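Local coordinates for enoyl-CoA hydratase/isomerase (PDB 3P5M), which probably acts on coenzyme A thioesters as a crotonase-family enzyme, hydrating or isomerising the double bond of enoyl-CoA substrates, at residues V95-H100 with D115-A120. Residues are numbered along the deposited sequence; the frame is centred on the assembly and turned at random.
Sequences VIAGVH and DLVVAA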
loop_
_atom_site.group_PDB
_atom_site.type_symbol
_atom_site.label_atom_id
_atom_site.label_comp_id
_atom_site.label_asym_id
_atom_site.label_seq_id
_atom_site.Cartn_x
_atom_site.Cartn_y
_atom_site.Cartn_z
ATOM N N VAL B 95 14.251 18.416 -18.117
ATOM C CA VAL B 95 12.963 18.785 -18.729
ATOM C C VAL B 95 11.905 18.257 -17.759
ATOM O O VAL B 95 11.901 17.049 -17.443
ATOM C CB VAL B 95 12.768 18.107 -20.117
ATOM C CG1 VAL B 95 11.457 18.518 -20.767
ATOM C CG2 VAL B 95 13.927 18.475 -21.078
ATOM N N ILE B 96 11.045 19.159 -17.277
ATOM C CA ILE B 96 9.985 18.796 -16.350
ATOM C C ILE B 96 8.617 18.943 -16.982
ATOM O O ILE B 96 8.278 20.004 -17.509
ATOM C CB ILE B 96 10.091 19.627 -15.030
ATOM C CG1 ILE B 96 11.376 19.271 -14.318
ATOM C CG2 ILE B 96 8.898 19.400 -14.091
ATOM C CD1 ILE B 96 12.138 20.447 -14.001
ATOM N N ALA B 97 7.833 17.863 -16.933
ATOM C CA ALA B 97 6.430 17.927 -17.313
ATOM C C ALA B 97 5.555 18.236 -16.080
ATOM O O ALA B 97 5.575 17.506 -15.112
ATOM C CB ALA B 97 6.005 16.608 -18.002
ATOM N N GLY B 98 4.814 19.342 -16.104
ATOM C CA GLY B 98 3.796 19.556 -15.091
ATOM C C GLY B 98 2.517 19.103 -15.752
ATOM O O GLY B 98 2.043 19.729 -16.685
ATOM N N VAL B 99 1.977 17.986 -15.312
ATOM C CA VAL B 99 0.819 17.382 -15.978
ATOM C C VAL B 99 -0.459 17.558 -15.138
ATOM O O VAL B 99 -0.594 16.999 -14.033
ATOM C CB VAL B 99 1.028 15.881 -16.233
ATOM C CG1 VAL B 99 -0.195 15.268 -16.922
ATOM C CG2 VAL B 99 2.268 15.640 -17.094
ATOM N N HIS B 100 -1.406 18.320 -15.674
ATOM C CA HIS B 100 -2.730 18.387 -15.051
ATOM C C HIS B 100 -3.685 17.787 -16.088
ATOM O O HIS B 100 -3.380 17.757 -17.281
ATOM C CB HIS B 100 -3.087 19.848 -14.703
ATOM C CG HIS B 100 -3.568 20.629 -15.879
ATOM N ND1 HIS B 100 -2.758 20.906 -16.968
ATOM C CD2 HIS B 100 -4.795 21.142 -16.175
ATOM C CE1 HIS B 100 -3.463 21.557 -17.880
ATOM N NE2 HIS B 100 -4.697 21.714 -17.424
ATOM N N ASP B 115 12.393 14.183 -17.914
ATOM C CA ASP B 115 13.169 13.694 -16.769
ATOM C C ASP B 115 12.410 13.575 -15.459
ATOM O O ASP B 115 12.645 12.663 -14.707
ATOM C CB ASP B 115 14.395 14.563 -16.599
ATOM C CG ASP B 115 15.157 14.655 -17.880
ATOM O OD1 ASP B 115 15.656 13.586 -18.284
ATOM O OD2 ASP B 115 15.210 15.741 -18.474
ATOM N N LEU B 116 11.508 14.502 -15.196
ATOM C CA LEU B 116 10.681 14.469 -14.000
ATOM C C LEU B 116 9.300 14.825 -14.468
ATOM O O LEU B 116 9.165 15.600 -15.411
ATOM C CB LEU B 116 11.177 15.507 -12.990
ATOM C CG LEU B 116 12.632 15.388 -12.517
ATOM C CD1 LEU B 116 13.020 16.612 -11.718
ATOM C CD2 LEU B 116 12.858 14.084 -11.693
ATOM N N VAL B 117 8.279 14.234 -13.854
ATOM C CA VAL B 117 6.871 14.565 -14.159
ATOM C C VAL B 117 6.211 14.888 -12.832
ATOM O O VAL B 117 6.319 14.106 -11.884
ATOM C CB VAL B 117 6.121 13.380 -14.819
ATOM C CG1 VAL B 117 4.599 13.680 -14.952
ATOM C CG2 VAL B 117 6.767 13.042 -16.203
ATOM N N VAL B 118 5.562 16.046 -12.762
ATOM C CA VAL B 118 4.828 16.477 -11.567
ATOM C C VAL B 118 3.347 16.466 -11.936
ATOM O O VAL B 118 2.876 17.269 -12.764
ATOM C CB VAL B 118 5.280 17.900 -11.072
ATOM C CG1 VAL B 118 4.532 18.274 -9.795
ATOM C CG2 VAL B 118 6.824 17.979 -10.813
ATOM N N ALA B 119 2.632 15.517 -11.366
ATOM C CA ALA B 119 1.270 15.238 -11.789
ATOM C C ALA B 119 0.276 15.806 -10.781
ATOM O O ALA B 119 0.432 15.606 -9.568
ATOM C CB ALA B 119 1.063 13.701 -11.963
ATOM N N ALA B 120 -0.724 16.529 -11.303
ATOM C CA ALA B 120 -1.846 17.030 -10.504
ATOM C C ALA B 120 -2.715 15.855 -10.095
ATOM O O ALA B 120 -2.778 14.845 -10.856
ATOM C CB ALA B 120 -2.653 18.050 -11.338
#
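Val99 meets Val117, Val118 and Ala120 through both its backbone and its side chain. Val99 N donates to Val118 O at 2.8 Å, and the Val99 carbonyl accepts from Ala120 N in a nearly straight bond (176° at the hydrogen). Val99 CG2, set beside the backbone N because CG1 is anti to it (chi1 180°), crosses to Val117 CG1 at 3.7 Å. Beta-branched valine suits the extended chain and fills this buried face, where Ala97 CB also meets Val117 CG2. On the other face Ile96 and Leu116 lie side by side, Ile96 CG1 being 4.0 Å from Leu116 CB, and Val194 of helix 183-195 packs over both. Val95, at the start of its strand, donates its N-H to Asp115 OD2 at 2.9 Å, through the anti lone pair of that oxygen. The same carboxylate oxygen forms a salt bridge with Lys206, so a buried acid is matched by a cation and a backbone amide. Asp115 lies just beyond the C-terminal end of helix 106-113. The strands run parallel, their N-to-C directions 15° apart, joined through the short strand 102-104 of a second sheet and then helix 106-113, the beta-beta-alpha repeat of the crotonase fold.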